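Long-range contact in hypothetical protein (Chromobacterium violaceum, PDB 2ID1), which probably acts as a ribosomal silencing factor, binding ribosomal protein uL14 so that the two ribosomal subunits cannot join and translation is repressed: residues A[25-39]-A[97-109]. Numbering follows the deposited sequence.
Sequences LDTSKLTSLFQRMIV and YYDIEALWGGQKP
With CG anti to its carbonyl carbon (chi1 -49°), W104 sends its indole against residues 25-39, while M37, a selenomethionine, runs out extended from its strand and bends at its end (chi3 -79°), which puts CE 3.7 Å from W104 NE1. The frame is the antiparallel hairpin of strands 22-26 and 36-41 in the mixed sheet of this Iojap/RsfS domain, paired by M37 N to L25 O and L25 N to M37 O; a weakly bonded helical turn at 100-103 packs on it, I100 CD1 lying 4.4 Å from M37 SE. No hydrogen bond links the segments. W104 is central, with 161 Å² buried by residues 25-39. T27 CG2 packs 3.6 Å from W104 CD2, and F34 turns its edge to one indole face in an offset edge-to-face pair, centroids 5.7 Å apart and planes at 71°. L30 CB meets the rim in plane, 3.5 Å from W104 CZ3. A Met-aromatic contact places M37 SE obliquely, 4.2 Å from the centroid of the five-membered ring of W104. T27 OG1 donates to F34 O. L25 CD1 sits 3.7 Å from W104 CB. Farther along, E101, whose OE2 forms a salt bridge with NE of R95, brings CG to 3.9 Å from V39 CG2.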
loop_
_atom_site.group_PDB
_atom_site.type_symbol
_atom_site.label_atom_id
_atom_site.label_comp_id
_atom_site.label_asym_id
_atom_site.label_seq_id
_atom_site.Cartn_x
_atom_site.Cartn_y
_atom_site.Cartn_z
ATOM N N LEU A 25 -1.368 -1.115 -9.506
ATOM C CA LEU A 25 -2.261 -1.923 -10.342
ATOM C C LEU A 25 -3.509 -1.152 -10.753
ATOM O O LEU A 25 -4.049 -0.365 -9.979
ATOM C CB LEU A 25 -2.685 -3.204 -9.621
ATOM C CG LEU A 25 -1.600 -4.266 -9.436
ATOM C CD1 LEU A 25 -2.185 -5.450 -8.684
ATOM C CD2 LEU A 25 -1.052 -4.707 -10.788
ATOM N N ASP A 26 -3.964 -1.397 -11.974
ATOM C CA ASP A 26 -5.142 -0.734 -12.506
ATOM C C ASP A 26 -6.388 -1.587 -12.304
ATOM O O ASP A 26 -6.764 -2.362 -13.176
ATOM C CB ASP A 26 -4.940 -0.477 -13.993
ATOM C CG ASP A 26 -5.995 0.431 -14.573
ATOM O OD1 ASP A 26 -5.985 0.614 -15.808
ATOM O OD2 ASP A 26 -6.826 0.963 -13.802
ATOM N N THR A 27 -7.038 -1.436 -11.162
ATOM C CA THR A 27 -8.222 -2.226 -10.862
ATOM C C THR A 27 -9.472 -1.726 -11.563
ATOM O O THR A 27 -10.572 -2.263 -11.368
ATOM C CB THR A 27 -8.485 -2.238 -9.369
ATOM O OG1 THR A 27 -8.619 -0.891 -8.909
ATOM C CG2 THR A 27 -7.342 -2.906 -8.645
ATOM N N SER A 28 -9.290 -0.689 -12.372
ATOM C CA SER A 28 -10.372 -0.052 -13.131
ATOM C C SER A 28 -11.437 -1.004 -13.661
ATOM O O SER A 28 -12.615 -0.834 -13.382
ATOM C CB SER A 28 -9.778 0.730 -14.300
ATOM O OG SER A 28 -8.949 -0.113 -15.083
ATOM N N LYS A 29 -11.024 -2.004 -14.427
ATOM C CA LYS A 29 -11.977 -2.946 -14.988
ATOM C C LYS A 29 -12.198 -4.183 -14.124
ATOM O O LYS A 29 -12.677 -5.200 -14.618
ATOM C CB LYS A 29 -11.524 -3.361 -16.383
ATOM C CG LYS A 29 -11.126 -2.165 -17.213
ATOM C CD LYS A 29 -10.661 -2.525 -18.602
ATOM C CE LYS A 29 -9.837 -1.369 -19.160
ATOM N NZ LYS A 29 -10.506 -0.045 -18.956
ATOM N N LEU A 30 -11.865 -4.107 -12.836
ATOM C CA LEU A 30 -12.065 -5.256 -11.957
ATOM C C LEU A 30 -13.068 -4.981 -10.854
ATOM O O LEU A 30 -13.683 -5.903 -10.328
ATOM C CB LEU A 30 -10.742 -5.705 -11.350
ATOM C CG LEU A 30 -9.727 -6.297 -12.328
ATOM C CD1 LEU A 30 -10.349 -7.463 -13.065
ATOM C CD2 LEU A 30 -9.271 -5.221 -13.299
ATOM N N THR A 31 -13.219 -3.710 -10.496
ATOM C CA THR A 31 -14.181 -3.296 -9.470
ATOM C C THR A 31 -14.495 -1.825 -9.574
ATOM O O THR A 31 -13.822 -1.064 -10.274
ATOM C CB THR A 31 -13.685 -3.530 -8.025
ATOM O OG1 THR A 31 -12.257 -3.405 -7.981
ATOM C CG2 THR A 31 -14.131 -4.888 -7.519
ATOM N N SER A 32 -15.521 -1.426 -8.846
ATOM C CA SER A 32 -15.943 -0.042 -8.839
ATOM C C SER A 32 -15.432 0.630 -7.578
ATOM O O SER A 32 -15.448 1.850 -7.473
ATOM C CB SER A 32 -17.463 0.014 -8.883
ATOM O OG SER A 32 -18.029 -0.899 -7.949
ATOM N N LEU A 33 -14.976 -0.176 -6.625
ATOM C CA LEU A 33 -14.470 0.334 -5.365
ATOM C C LEU A 33 -13.390 1.383 -5.561
ATOM O O LEU A 33 -13.418 2.436 -4.927
ATOM C CB LEU A 33 -13.922 -0.819 -4.537
ATOM C CG LEU A 33 -14.893 -1.988 -4.349
ATOM C CD1 LEU A 33 -14.184 -3.091 -3.591
ATOM C CD2 LEU A 33 -16.142 -1.531 -3.609
ATOM N N PHE A 34 -12.443 1.087 -6.446
ATOM C CA PHE A 34 -11.329 1.991 -6.729
ATOM C C PHE A 34 -10.697 1.739 -8.104
ATOM O O PHE A 34 -10.830 0.657 -8.667
ATOM C CB PHE A 34 -10.260 1.857 -5.639
ATOM C CG PHE A 34 -10.086 0.454 -5.122
ATOM C CD1 PHE A 34 -10.700 0.055 -3.938
ATOM C CD2 PHE A 34 -9.342 -0.479 -5.840
ATOM C CE1 PHE A 34 -10.588 -1.259 -3.487
ATOM C CE2 PHE A 34 -9.223 -1.795 -5.401
ATOM C CZ PHE A 34 -9.844 -2.188 -4.220
ATOM N N GLN A 35 -10.009 2.745 -8.635
ATOM C CA GLN A 35 -9.380 2.629 -9.945
ATOM C C GLN A 35 -7.925 2.166 -9.892
ATOM O O GLN A 35 -7.510 1.285 -10.652
ATOM C CB GLN A 35 -9.452 3.966 -10.690
ATOM C CG GLN A 35 -10.755 4.230 -11.440
ATOM C CD GLN A 35 -11.974 4.226 -10.536
ATOM O OE1 GLN A 35 -12.556 3.169 -10.249
ATOM N NE2 GLN A 35 -12.365 5.409 -10.071
ATOM N N ARG A 36 -7.145 2.768 -9.000
ATOM C CA ARG A 36 -5.742 2.410 -8.868
ATOM C C ARG A 36 -5.407 1.927 -7.460
ATOM O O ARG A 36 -5.888 2.475 -6.471
ATOM C CB ARG A 36 -4.872 3.612 -9.232
ATOM C CG ARG A 36 -3.810 3.289 -10.262
ATOM C CD ARG A 36 -4.068 3.948 -11.622
ATOM N NE ARG A 36 -5.395 3.684 -12.182
ATOM C CZ ARG A 36 -5.747 3.993 -13.431
ATOM N NH1 ARG A 36 -4.865 4.568 -14.244
ATOM N NH2 ARG A 36 -6.982 3.756 -13.866
HETATM N N MSE A 37 -4.589 0.885 -7.384
HETATM C CA MSE A 37 -4.163 0.305 -6.116
HETATM C C MSE A 37 -2.649 0.288 -6.061
HETATM O O MSE A 37 -1.989 0.111 -7.078
HETATM C CB MSE A 37 -4.659 -1.127 -5.975
HETATM C CG MSE A 37 -4.047 -1.830 -4.782
HETATM SE SE MSE A 37 -4.786 -3.571 -4.413
HETATM C CE MSE A 37 -6.429 -3.028 -3.500
ATOM N N ILE A 38 -2.096 0.445 -4.869
ATOM C CA ILE A 38 -0.650 0.451 -4.711
ATOM C C ILE A 38 -0.255 -0.455 -3.554
ATOM O O ILE A 38 -0.881 -0.429 -2.498
ATOM C CB ILE A 38 -0.140 1.869 -4.424
ATOM C CG1 ILE A 38 -0.589 2.810 -5.536
ATOM C CG2 ILE A 38 1.370 1.861 -4.294
ATOM C CD1 ILE A 38 -0.248 4.244 -5.281
ATOM N N VAL A 39 0.785 -1.252 -3.750
ATOM C CA VAL A 39 1.239 -2.151 -2.704
ATOM C C VAL A 39 2.737 -1.973 -2.504
ATOM O O VAL A 39 3.517 -2.291 -3.399
ATOM C CB VAL A 39 0.985 -3.621 -3.079
ATOM C CG1 VAL A 39 1.558 -4.533 -2.009
ATOM C CG2 VAL A 39 -0.500 -3.868 -3.276
ATOM N N TYR A 97 2.145 -13.757 2.016
ATOM C CA TYR A 97 1.102 -14.653 2.532
ATOM C C TYR A 97 -0.273 -14.500 1.925
ATOM O O TYR A 97 -0.880 -15.472 1.462
ATOM C CB TYR A 97 0.948 -14.480 4.035
ATOM C CG TYR A 97 0.015 -15.489 4.653
ATOM C CD1 TYR A 97 -1.008 -15.089 5.505
ATOM C CD2 TYR A 97 0.182 -16.848 4.423
ATOM C CE1 TYR A 97 -1.840 -16.018 6.117
ATOM C CE2 TYR A 97 -0.642 -17.783 5.029
ATOM C CZ TYR A 97 -1.648 -17.363 5.876
ATOM O OH TYR A 97 -2.451 -18.290 6.492
ATOM N N TYR A 98 -0.772 -13.271 1.978
ATOM C CA TYR A 98 -2.087 -12.941 1.457
ATOM C C TYR A 98 -2.055 -12.758 -0.052
ATOM O O TYR A 98 -3.037 -13.051 -0.742
ATOM C CB TYR A 98 -2.597 -11.678 2.143
ATOM C CG TYR A 98 -2.835 -11.882 3.617
ATOM C CD1 TYR A 98 -3.991 -12.515 4.073
ATOM C CD2 TYR A 98 -1.890 -11.466 4.559
ATOM C CE1 TYR A 98 -4.203 -12.732 5.425
ATOM C CE2 TYR A 98 -2.090 -11.678 5.916
ATOM C CZ TYR A 98 -3.253 -12.312 6.342
ATOM O OH TYR A 98 -3.477 -12.517 7.684
ATOM N N ASP A 99 -0.923 -12.276 -0.563
ATOM C CA ASP A 99 -0.755 -12.071 -2.006
ATOM C C ASP A 99 -2.013 -11.469 -2.644
ATOM O O ASP A 99 -2.644 -12.089 -3.502
ATOM C CB ASP A 99 -0.400 -13.412 -2.670
ATOM C CG ASP A 99 -0.236 -13.303 -4.173
ATOM O OD1 ASP A 99 -0.001 -12.182 -4.678
ATOM O OD2 ASP A 99 -0.330 -14.352 -4.841
ATOM N N ILE A 100 -2.373 -10.263 -2.209
ATOM C CA ILE A 100 -3.553 -9.588 -2.731
ATOM C C ILE A 100 -3.291 -9.017 -4.123
ATOM O O ILE A 100 -4.218 -8.634 -4.836
ATOM C CB ILE A 100 -4.016 -8.441 -1.793
ATOM C CG1 ILE A 100 -3.049 -7.256 -1.863
ATOM C CG2 ILE A 100 -4.081 -8.938 -0.363
ATOM C CD1 ILE A 100 -3.504 -6.049 -1.043
ATOM N N GLU A 101 -2.023 -8.974 -4.512
ATOM C CA GLU A 101 -1.658 -8.452 -5.818
ATOM C C GLU A 101 -2.112 -9.416 -6.903
ATOM O O GLU A 101 -2.558 -8.994 -7.964
ATOM C CB GLU A 101 -0.150 -8.256 -5.890
ATOM C CG GLU A 101 0.382 -7.420 -4.755
ATOM C CD GLU A 101 1.899 -7.430 -4.664
ATOM O OE1 GLU A 101 2.567 -6.923 -5.594
ATOM O OE2 GLU A 101 2.428 -7.955 -3.659
ATOM N N ALA A 102 -2.010 -10.712 -6.629
ATOM C CA ALA A 102 -2.403 -11.717 -7.606
ATOM C C ALA A 102 -3.850 -11.518 -7.997
ATOM O O ALA A 102 -4.217 -11.627 -9.164
ATOM C CB ALA A 102 -2.212 -13.110 -7.036
ATOM N N LEU A 103 -4.665 -11.221 -6.997
ATOM C CA LEU A 103 -6.086 -11.006 -7.186
ATOM C C LEU A 103 -6.320 -10.017 -8.319
ATOM O O LEU A 103 -7.082 -10.265 -9.252
ATOM C CB LEU A 103 -6.685 -10.462 -5.895
ATOM C CG LEU A 103 -8.092 -10.904 -5.538
ATOM C CD1 LEU A 103 -8.456 -10.327 -4.191
ATOM C CD2 LEU A 103 -9.046 -10.454 -6.598
ATOM N N TRP A 104 -5.647 -8.885 -8.249
ATOM C CA TRP A 104 -5.843 -7.907 -9.282
ATOM C C TRP A 104 -4.885 -8.118 -10.443
ATOM O O TRP A 104 -4.433 -7.163 -11.066
ATOM C CB TRP A 104 -5.707 -6.521 -8.671
ATOM C CG TRP A 104 -6.537 -6.381 -7.432
ATOM C CD1 TRP A 104 -6.094 -6.396 -6.142
ATOM C CD2 TRP A 104 -7.958 -6.205 -7.361
ATOM N NE1 TRP A 104 -7.149 -6.239 -5.269
ATOM C CE2 TRP A 104 -8.303 -6.124 -5.991
ATOM C CE3 TRP A 104 -8.976 -6.124 -8.322
ATOM C CZ2 TRP A 104 -9.623 -5.938 -5.559
ATOM C CZ3 TRP A 104 -10.286 -5.943 -7.897
ATOM C CH2 TRP A 104 -10.599 -5.857 -6.526
ATOM N N GLY A 105 -4.586 -9.381 -10.745
ATOM C CA GLY A 105 -3.682 -9.685 -11.845
ATOM C C GLY A 105 -2.331 -9.010 -11.682
ATOM O O GLY A 105 -1.925 -8.181 -12.501
ATOM N N GLY A 106 -1.638 -9.357 -10.605
ATOM C CA GLY A 106 -0.324 -8.798 -10.356
ATOM C C GLY A 106 0.536 -9.888 -9.753
ATOM O O GLY A 106 0.020 -10.770 -9.062
ATOM N N GLN A 107 1.838 -9.865 -10.017
ATOM C CA GLN A 107 2.702 -10.889 -9.437
ATOM C C GLN A 107 3.396 -10.281 -8.231
ATOM O O GLN A 107 3.920 -9.165 -8.305
ATOM C CB GLN A 107 3.735 -11.380 -10.465
ATOM C CG GLN A 107 4.698 -10.301 -10.938
ATOM C CD GLN A 107 5.597 -10.772 -12.077
ATOM O OE1 GLN A 107 6.606 -10.126 -12.400
ATOM N NE2 GLN A 107 5.230 -11.897 -12.697
ATOM N N LYS A 108 3.364 -11.003 -7.112
ATOM C CA LYS A 108 4.008 -10.532 -5.884
ATOM C C LYS A 108 5.525 -10.654 -6.006
ATOM O O LYS A 108 6.040 -11.621 -6.586
ATOM C CB LYS A 108 3.499 -11.324 -4.665
ATOM C CG LYS A 108 3.208 -12.827 -4.905
ATOM C CD LYS A 108 4.468 -13.708 -4.840
ATOM C CE LYS A 108 4.286 -15.106 -5.502
ATOM N NZ LYS A 108 4.175 -15.154 -7.019
ATOM N N PRO A 109 6.265 -9.669 -5.465
ATOM C CA PRO A 109 7.735 -9.659 -5.513
ATOM C C PRO A 109 8.354 -10.860 -4.797
ATOM O O PRO A 109 7.800 -11.353 -3.816
ATOM C CB PRO A 109 8.092 -8.324 -4.858
ATOM C CG PRO A 109 6.971 -8.117 -3.886
ATOM C CD PRO A 109 5.749 -8.538 -4.675
#